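PDB 6GZU: conserved membrane protein from Chlamydia abortus, which is a secreted Chlamydia effector, an enzyme of the CE clan, that combines deubiquitinase and acetyltransferase activities and induces Golgi fragmentation. Local coordinates for residues A[99-104]-A[140-145]; A[146-151]-A[188-193]. All blocks are in the same frame, centred on the assembly; numbering follows the deposited sequence.

Contact 1 (A[99-104]-A[140-145])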
ATOM      1  N   ARG A  99       8.444  -2.043  -9.851  1.00 24.54           N
ATOM      2  CA  ARG A  99       7.673  -1.075 -10.639  1.00 25.45           C
ATOM      3  C   ARG A  99       6.376  -0.624 -10.003  1.00 22.32           C
ATOM      4  O   ARG A  99       5.868   0.469 -10.290  1.00 24.03           O
ATOM      5  CB  ARG A  99       7.318  -1.680 -11.994  1.00 29.07           C
ATOM      6  CG  ARG A  99       8.531  -2.099 -12.787  1.00 31.51           C
ATOM      7  CD  ARG A  99       9.546  -0.939 -12.918  1.00 34.32           C
ATOM      8  NE  ARG A  99       9.076   0.126 -13.815  1.00 35.81           N
ATOM      9  CZ  ARG A  99       9.718   1.281 -13.993  1.00 37.48           C
ATOM     10  NH1 ARG A  99      10.819   1.512 -13.284  1.00 38.72           N
ATOM     11  NH2 ARG A  99       9.277   2.195 -14.876  1.00 36.60           N
ATOM     12  N   ILE A 100       5.820  -1.450  -9.128  1.00 21.98           N
ATOM     13  CA  ILE A 100       4.546  -1.172  -8.495  1.00 21.45           C
ATOM     14  C   ILE A 100       4.767  -1.282  -6.993  1.00 20.93           C
ATOM     15  O   ILE A 100       5.285  -2.321  -6.499  1.00 21.60           O
ATOM     16  CB  ILE A 100       3.446  -2.152  -8.957  1.00 22.25           C
ATOM     17  CG1 ILE A 100       3.275  -2.064 -10.477  1.00 23.92           C
ATOM     18  CG2 ILE A 100       2.132  -1.858  -8.180  1.00 21.38           C
ATOM     19  CD1 ILE A 100       2.310  -3.015 -11.063  1.00 27.24           C
ATOM     20  N   TYR A 101       4.393  -0.226  -6.261  1.00 19.70           N
ATOM     21  CA  TYR A 101       4.636  -0.140  -4.821  1.00 19.19           C
ATOM     22  C   TYR A 101       3.293   0.007  -4.141  1.00 18.33           C
ATOM     23  O   TYR A 101       2.596   0.988  -4.367  1.00 21.08           O
ATOM     24  CB  TYR A 101       5.517   1.086  -4.518  1.00 20.40           C
ATOM     25  CG  TYR A 101       6.940   0.954  -5.035  1.00 20.20           C
ATOM     26  CD1 TYR A 101       7.208   0.925  -6.402  1.00 20.69           C
ATOM     27  CD2 TYR A 101       8.033   0.922  -4.143  1.00 20.10           C
ATOM     28  CE1 TYR A 101       8.539   0.784  -6.860  1.00 22.48           C
ATOM     29  CE2 TYR A 101       9.354   0.818  -4.586  1.00 21.58           C
ATOM     30  CZ  TYR A 101       9.589   0.735  -5.946  1.00 22.50           C
ATOM     31  OH  TYR A 101      10.885   0.593  -6.416  1.00 24.57           O
ATOM     32  N   ALA A 102       2.912  -0.950  -3.297  1.00 16.78           N
ATOM     33  CA  ALA A 102       1.577  -0.928  -2.721  1.00 17.38           C
ATOM     34  C   ALA A 102       1.599  -0.852  -1.196  1.00 16.92           C
ATOM     35  O   ALA A 102       2.146  -1.771  -0.556  1.00 18.33           O
ATOM     36  CB  ALA A 102       0.759  -2.121  -3.193  1.00 21.00           C
ATOM     37  N   TYR A 103       0.981   0.182  -0.615  1.00 16.09           N
ATOM     38  CA  TYR A 103       1.101   0.479   0.801  1.00 16.50           C
ATOM     39  C   TYR A 103      -0.222   0.414   1.509  1.00 17.04           C
ATOM     40  O   TYR A 103      -1.124   1.232   1.272  1.00 17.77           O
ATOM     41  CB  TYR A 103       1.572   1.945   0.969  1.00 17.08           C
ATOM     42  CG  TYR A 103       2.963   2.191   0.449  1.00 18.44           C
ATOM     43  CD1 TYR A 103       3.195   2.423  -0.921  1.00 19.13           C
ATOM     44  CD2 TYR A 103       4.054   2.108   1.311  1.00 19.52           C
ATOM     45  CE1 TYR A 103       4.506   2.603  -1.387  1.00 19.48           C
ATOM     46  CE2 TYR A 103       5.367   2.261   0.862  1.00 19.25           C
ATOM     47  CZ  TYR A 103       5.589   2.480  -0.482  1.00 18.86           C
ATOM     48  OH  TYR A 103       6.896   2.642  -0.898  1.00 20.38           O
ATOM     49  N   PRO A 104      -0.337  -0.513   2.454  1.00 16.83           N
ATOM     50  CA  PRO A 104      -1.512  -0.485   3.359  1.00 19.03           C
ATOM     51  C   PRO A 104      -1.438   0.786   4.192  1.00 18.05           C
ATOM     52  O   PRO A 104      -0.368   1.135   4.740  1.00 19.15           O
ATOM     53  CB  PRO A 104      -1.299  -1.733   4.245  1.00 20.04           C
ATOM     54  CG  PRO A 104      -0.418  -2.649   3.360  1.00 20.07           C
ATOM     55  CD  PRO A 104       0.509  -1.709   2.643  1.00 18.18           C
ATOM     56  N   VAL A 140       1.712   3.113  -5.944  1.00 17.53           N
ATOM     57  CA  VAL A 140       2.526   3.925  -6.854  1.00 17.93           C
ATOM     58  C   VAL A 140       2.919   3.005  -7.989  1.00 19.06           C
ATOM     59  O   VAL A 140       3.544   1.953  -7.771  1.00 19.58           O
ATOM     60  CB  VAL A 140       3.762   4.507  -6.138  1.00 19.92           C
ATOM     61  CG1 VAL A 140       4.715   5.163  -7.151  1.00 21.10           C
ATOM     62  CG2 VAL A 140       3.305   5.500  -5.068  1.00 21.33           C
ATOM     63  N   ASN A 141       2.544   3.385  -9.211  1.00 19.40           N
ATOM     64  CA  ASN A 141       2.871   2.600 -10.402  1.00 20.14           C
ATOM     65  C   ASN A 141       3.795   3.445 -11.256  1.00 20.70           C
ATOM     66  O   ASN A 141       3.372   4.459 -11.852  1.00 21.94           O
ATOM     67  CB  ASN A 141       1.599   2.178 -11.162  1.00 22.32           C
ATOM     68  CG  ASN A 141       1.868   1.245 -12.312  1.00 24.00           C
ATOM     69  OD1 ASN A 141       2.858   1.395 -13.037  1.00 24.99           O
ATOM     70  ND2 ASN A 141       0.978   0.282 -12.523  1.00 26.11           N
ATOM     71  N   LEU A 142       5.076   3.084 -11.282  1.00 21.62           N
ATOM     72  CA  LEU A 142       6.044   3.912 -11.995  1.00 22.98           C
ATOM     73  C   LEU A 142       5.866   3.827 -13.518  1.00 25.70           C
ATOM     74  O   LEU A 142       6.166   4.795 -14.251  1.00 26.78           O
ATOM     75  CB  LEU A 142       7.490   3.491 -11.624  1.00 23.10           C
ATOM     76  CG  LEU A 142       7.911   3.588 -10.136  1.00 22.85           C
ATOM     77  CD1 LEU A 142       9.331   3.074  -9.971  1.00 23.54           C
ATOM     78  CD2 LEU A 142       7.809   5.043  -9.640  1.00 22.39           C
ATOM     79  N   ASP A 143       5.403   2.677 -14.008  1.00 26.11           N
ATOM     80  CA  ASP A 143       5.252   2.481 -15.451  1.00 29.36           C
ATOM     81  C   ASP A 143       4.102   3.322 -15.985  1.00 29.07           C
ATOM     82  O   ASP A 143       4.202   3.914 -17.067  1.00 31.08           O
ATOM     83  CB  ASP A 143       5.007   0.996 -15.785  1.00 33.39           C
ATOM     84  CG  ASP A 143       6.273   0.155 -15.715  1.00 37.86           C
ATOM     85  OD1 ASP A 143       7.358   0.601 -16.190  1.00 40.47           O
ATOM     86  OD2 ASP A 143       6.179  -0.970 -15.197  1.00 40.57           O
ATOM     87  N   ARG A 144       3.036   3.422 -15.193  1.00 25.91           N
ATOM     88  CA  ARG A 144       1.832   4.143 -15.617  1.00 24.32           C
ATOM     89  C   ARG A 144       1.811   5.587 -15.123  1.00 24.47           C
ATOM     90  O   ARG A 144       0.916   6.366 -15.508  1.00 24.11           O
ATOM     91  CB  ARG A 144       0.551   3.397 -15.177  1.00 24.80           C
ATOM     92  CG  ARG A 144       0.312   2.144 -16.015  1.00 27.11           C
ATOM     93  CD  ARG A 144      -0.757   1.277 -15.437  1.00 28.97           C
ATOM     94  NE  ARG A 144      -2.062   1.918 -15.454  1.00 30.24           N
ATOM     95  CZ  ARG A 144      -2.971   1.787 -16.426  1.00 32.09           C
ATOM     96  NH1 ARG A 144      -2.709   1.087 -17.518  1.00 33.38           N
ATOM     97  NH2 ARG A 144      -4.158   2.364 -16.296  1.00 32.89           N
ATOM     98  N   ARG A 145       2.814   5.960 -14.326  1.00 23.81           N
ATOM     99  CA  ARG A 145       2.927   7.325 -13.741  1.00 23.66           C
ATOM    100  C   ARG A 145       1.612   7.684 -13.051  1.00 22.01           C
ATOM    101  O   ARG A 145       0.963   8.733 -13.342  1.00 23.51           O
ATOM    102  CB  ARG A 145       3.318   8.382 -14.770  1.00 23.11           C
ATOM    103  CG  ARG A 145       4.642   8.053 -15.410  1.00 22.83           C
ATOM    104  CD  ARG A 145       5.064   9.223 -16.348  1.00 24.16           C
ATOM    105  NE  ARG A 145       5.690  10.330 -15.658  1.00 23.13           N
ATOM    106  CZ  ARG A 145       5.122  11.503 -15.429  1.00 24.54           C
ATOM    107  NH1 ARG A 145       3.823  11.706 -15.678  1.00 26.66           N
ATOM    108  NH2 ARG A 145       5.852  12.473 -14.863  1.00 24.39           N
TER
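R99 and D143 meet in a salt bridge just beyond the paired strands. R99 approaches side-on, giving two nitrogens to one oxygen: NE lies 3.0 Å and NH2 2.8 Å from D143 OD1. Torsions of -53° at chi2 and -71° at chi3 place CD and NE so that the arginine chain bends instead of extending. D143 OD1 stays close to the guanidinium plane, yet both nitrogens come to it from the same face of the carboxylate, well above that plane; the two flat groups are turned 47° against each other. L142 CB covers one guanidinium face, 3.9 Å above its centre.

The backbone bonds join strands 100-107 and 134-141 as antiparallel neighbours. Y101 and V140 form a hydrogen-bonded pair, Y101 N to V140 O at 2.8 Å and V140 N to Y101 O at 2.8 Å. I100 and N141 follow as the non-hydrogen-bonded pair. Past them, L142 N donates to R99 O at 2.9 Å, carrying the link into the loop. N141 OD1 takes the amide of R144 in an Asx motif, while N141 ND2 is held by the hydroxyl of Y215.

Side chains pack on both faces of the sheet. On one, Y101 CB packs on V140 CB, and L142 CD1 comes obliquely to the Y101 ring, 3.9 Å from CE1. This ring also stacks on F38, in the neighbourhood of the zinc ligands H60 and H80. On the other face, I100 CD1 makes a van der Waals contact of 3.8 Å with N141 ND2, the two side chains side by side and pointing the same way.

Nearly straight backbone bonds thus hold the strands in register, with Y101, V140 and L142 burying apolar surface beside them, whereas the bent salt bridge between more exposed groups probably adds mainly electrostatic attraction.

Contact 2 (A[146-151]-A[188-193])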
ATOM      1  N   GLU A 146       1.211   6.818 -12.120  1.00 20.78           N
ATOM      2  CA  GLU A 146      -0.034   7.052 -11.410  1.00 20.36           C
ATOM      3  C   GLU A 146       0.121   6.727  -9.948  1.00 19.33           C
ATOM      4  O   GLU A 146       0.904   5.833  -9.555  1.00 20.02           O
ATOM      5  CB  GLU A 146      -1.187   6.236 -12.034  1.00 20.89           C
ATOM      6  CG  GLU A 146      -1.056   4.730 -11.908  1.00 22.41           C
ATOM      7  CD  GLU A 146      -2.101   3.920 -12.715  1.00 24.51           C
ATOM      8  OE1 GLU A 146      -2.659   4.458 -13.690  1.00 26.78           O
ATOM      9  OE2 GLU A 146      -2.421   2.742 -12.361  1.00 25.69           O
ATOM     10  N   VAL A 147      -0.677   7.428  -9.153  1.00 18.85           N
ATOM     11  CA  VAL A 147      -0.873   7.131  -7.731  1.00 18.14           C
ATOM     12  C   VAL A 147      -2.327   6.763  -7.572  1.00 17.69           C
ATOM     13  O   VAL A 147      -3.218   7.589  -7.804  1.00 21.12           O
ATOM     14  CB  VAL A 147      -0.488   8.366  -6.841  1.00 18.99           C
ATOM     15  CG1 VAL A 147      -0.686   8.045  -5.335  1.00 19.75           C
ATOM     16  CG2 VAL A 147       0.938   8.850  -7.127  1.00 19.75           C
ATOM     17  N   VAL A 148      -2.568   5.487  -7.257  1.00 16.85           N
ATOM     18  CA  VAL A 148      -3.920   4.990  -7.087  1.00 17.72           C
ATOM     19  C   VAL A 148      -4.269   4.860  -5.608  1.00 18.61           C
ATOM     20  O   VAL A 148      -3.511   4.278  -4.834  1.00 21.31           O
ATOM     21  CB  VAL A 148      -4.060   3.593  -7.777  1.00 18.69           C
ATOM     22  CG1 VAL A 148      -5.470   2.980  -7.526  1.00 21.53           C
ATOM     23  CG2 VAL A 148      -3.787   3.778  -9.280  1.00 23.02           C
ATOM     24  N   PHE A 149      -5.405   5.417  -5.223  1.00 17.69           N
ATOM     25  CA  PHE A 149      -5.864   5.309  -3.848  1.00 17.72           C
ATOM     26  C   PHE A 149      -7.157   4.499  -3.803  1.00 17.41           C
ATOM     27  O   PHE A 149      -8.167   4.848  -4.469  1.00 18.81           O
ATOM     28  CB  PHE A 149      -6.146   6.722  -3.299  1.00 17.52           C
ATOM     29  CG  PHE A 149      -6.772   6.723  -1.937  1.00 17.47           C
ATOM     30  CD1 PHE A 149      -6.078   6.236  -0.840  1.00 17.53           C
ATOM     31  CD2 PHE A 149      -8.045   7.206  -1.756  1.00 19.01           C
ATOM     32  CE1 PHE A 149      -6.645   6.257   0.426  1.00 18.30           C
ATOM     33  CE2 PHE A 149      -8.603   7.234  -0.502  1.00 18.05           C
ATOM     34  CZ  PHE A 149      -7.924   6.749   0.575  1.00 18.26           C
ATOM     35  N   PHE A 150      -7.125   3.416  -3.032  1.00 17.06           N
ATOM     36  CA  PHE A 150      -8.301   2.566  -2.847  1.00 16.56           C
ATOM     37  C   PHE A 150      -8.823   2.605  -1.434  1.00 17.87           C
ATOM     38  O   PHE A 150      -8.099   2.326  -0.497  1.00 18.61           O
ATOM     39  CB  PHE A 150      -7.950   1.108  -3.216  1.00 17.62           C
ATOM     40  CG  PHE A 150      -9.071   0.140  -2.973  1.00 18.69           C
ATOM     41  CD1 PHE A 150      -9.261  -0.412  -1.706  1.00 18.91           C
ATOM     42  CD2 PHE A 150      -9.959  -0.210  -3.993  1.00 18.44           C
ATOM     43  CE1 PHE A 150     -10.322  -1.281  -1.472  1.00 18.91           C
ATOM     44  CE2 PHE A 150     -11.026  -1.094  -3.742  1.00 20.26           C
ATOM     45  CZ  PHE A 150     -11.177  -1.630  -2.500  1.00 20.12           C
ATOM     46  N   ASP A 151     -10.095   2.986  -1.289  1.00 18.76           N
ATOM     47  CA  ASP A 151     -10.816   2.983  -0.021  1.00 19.61           C
ATOM     48  C   ASP A 151     -12.150   2.340  -0.306  1.00 17.99           C
ATOM     49  O   ASP A 151     -12.971   2.906  -1.060  1.00 19.08           O
ATOM     50  CB  ASP A 151     -11.018   4.420   0.434  1.00 20.34           C
ATOM     51  CG  ASP A 151     -11.851   4.525   1.693  1.00 21.07           C
ATOM     52  OD1 ASP A 151     -12.183   3.482   2.296  1.00 22.65           O
ATOM     53  OD2 ASP A 151     -12.179   5.645   2.064  1.00 23.29           O
ATOM     54  N   ILE A 188      -0.640  11.037 -12.378  1.00 21.76           N
ATOM     55  CA  ILE A 188      -2.089  11.185 -12.182  1.00 22.84           C
ATOM     56  C   ILE A 188      -2.508  10.539 -10.877  1.00 20.56           C
ATOM     57  O   ILE A 188      -1.989   9.475 -10.543  1.00 21.53           O
ATOM     58  CB  ILE A 188      -2.849  10.596 -13.371  1.00 26.60           C
ATOM     59  CG1 ILE A 188      -4.330  10.880 -13.255  1.00 28.79           C
ATOM     60  CG2 ILE A 188      -2.600   9.075 -13.493  1.00 30.03           C
ATOM     61  CD1 ILE A 188      -5.079  10.537 -14.509  1.00 33.22           C
ATOM     62  N   VAL A 189      -3.388  11.188 -10.118  1.00 19.97           N
ATOM     63  CA  VAL A 189      -3.987  10.609  -8.916  1.00 20.39           C
ATOM     64  C   VAL A 189      -5.356  10.055  -9.264  1.00 20.60           C
ATOM     65  O   VAL A 189      -6.240  10.764  -9.781  1.00 23.24           O
ATOM     66  CB  VAL A 189      -4.109  11.679  -7.781  1.00 19.98           C
ATOM     67  CG1 VAL A 189      -4.855  11.088  -6.522  1.00 20.46           C
ATOM     68  CG2 VAL A 189      -2.717  12.220  -7.399  1.00 21.45           C
ATOM     69  N   LYS A 190      -5.583   8.794  -8.909  1.00 20.33           N
ATOM     70  CA  LYS A 190      -6.867   8.140  -9.167  1.00 20.42           C
ATOM     71  C   LYS A 190      -7.439   7.609  -7.834  1.00 19.90           C
ATOM     72  O   LYS A 190      -6.906   6.657  -7.268  1.00 21.41           O
ATOM     73  CB  LYS A 190      -6.671   6.931 -10.121  1.00 23.65           C
ATOM     74  CG  LYS A 190      -6.125   7.298 -11.513  1.00 25.00           C
ATOM     75  CD  LYS A 190      -5.924   6.059 -12.396  1.00 27.69           C
ATOM     76  CE  LYS A 190      -5.554   6.488 -13.815  1.00 31.87           C
ATOM     77  NZ  LYS A 190      -5.184   5.313 -14.705  1.00 33.82           N
ATOM     78  N   LYS A 191      -8.491   8.242  -7.325  1.00 20.02           N
ATOM     79  CA  LYS A 191      -9.172   7.747  -6.136  1.00 21.11           C
ATOM     80  C   LYS A 191     -10.312   6.902  -6.719  1.00 21.63           C
ATOM     81  O   LYS A 191     -11.392   7.411  -7.061  1.00 23.75           O
ATOM     82  CB  LYS A 191      -9.674   8.930  -5.300  1.00 21.28           C
ATOM     83  CG  LYS A 191      -8.467   9.809  -4.787  1.00 22.55           C
ATOM     84  CD  LYS A 191      -8.954  10.990  -3.924  1.00 23.52           C
ATOM     85  CE  LYS A 191      -9.392  10.585  -2.500  1.00 24.22           C
ATOM     86  NZ  LYS A 191      -9.979  11.754  -1.759  1.00 26.22           N
ATOM     87  N   VAL A 192     -10.094   5.581  -6.803  1.00 21.76           N
ATOM     88  CA  VAL A 192     -10.864   4.760  -7.740  0.74 21.88           C
ATOM     89  C   VAL A 192     -12.262   4.391  -7.269  1.00 21.95           C
ATOM     90  O   VAL A 192     -13.134   4.128  -8.103  1.00 23.85           O
ATOM     91  CB  VAL A 192     -10.119   3.466  -8.125  0.74 21.70           C
ATOM     92  CG1 VAL A 192      -8.888   3.853  -8.979  0.74 23.32           C
ATOM     93  CG2 VAL A 192      -9.735   2.655  -6.881  0.74 19.27           C
ATOM     94  N   ILE A 193     -12.513   4.367  -5.956  1.00 21.19           N
ATOM     95  CA  ILE A 193     -13.856   4.015  -5.442  1.00 22.23           C
ATOM     96  C   ILE A 193     -14.647   5.301  -5.193  1.00 24.90           C
ATOM     97  O   ILE A 193     -14.289   6.114  -4.311  1.00 24.71           O
ATOM     98  CB  ILE A 193     -13.724   3.219  -4.125  1.00 21.15           C
ATOM     99  CG1 ILE A 193     -12.828   2.012  -4.331  1.00 22.39           C
ATOM    100  CG2 ILE A 193     -15.090   2.817  -3.563  1.00 21.76           C
ATOM    101  CD1 ILE A 193     -13.237   1.172  -5.532  1.00 24.82           C
TER
HETATM  102  O   HOH W   1      -5.044   2.467 -13.381  1.00 27.94           O
HETATM  103  O   HOH W   2     -10.731   4.837  -3.661  1.00 18.65           O
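E146 faces I188 and K190 across two parallel strands. E146 CB comes first, 3.5 Å from I188 CG2. With chi1 at 66°, CG sits between the backbone N and the carbonyl carbon, and the chain runs extended from there. CD is 3.9 Å from K190 NZ; beyond it, OE1 takes that ammonium on the syn side, tilted 31° out of the carboxylate plane, a salt bridge of 2.9 Å. E146 OE2 accepts from a water, which accepts in turn from K190 NZ, and also bonds Y215 OH; R144 is a second cationic partner of OE1.

The strands belong to a beta-alpha-beta unit whose crossover helix is 159-174. Backbone bonds alternate in direction from V147 N on I188 O to V192 N, just past the strand, on F149 O, and 188-191 forms an outermost strand of the sheet. At the far end D151 OD1 bonds H134 NE2, consistent with the His-Asp part of a Cys-His-Asp triad in a cysteine-peptidase-like fold.

K191 CE lies 3.7 Å from F149 CD2, its amine going on to D163. I193 CD1 reaches F150 CE2 at 3.6 Å, and a second water links F149 O with the amides of D151 and I193.

Overall arrangement
After helix 20-33, the edge strand 37-38 and the zinc-binding region, the chain enters strand 100-107, passes through helix 114-124 and returns along strand 134-141, where contact 1 closes a loop of 35 residues. A tight turn carries it directly into strand 146-150, the start of contact 2. Helix 159-174 and the following loop bring it back to strand 188-191, closing a second loop of 36 residues. The two loops stand in series, neither nested nor crossed. Probable hydrogen bonds N141 N to E146 O and R145 O to I188 N join them directly. Contacts 1 and 2 secure the outer two pairings of these four strands, antiparallel and parallel respectively; the turn between them supplies the middle one.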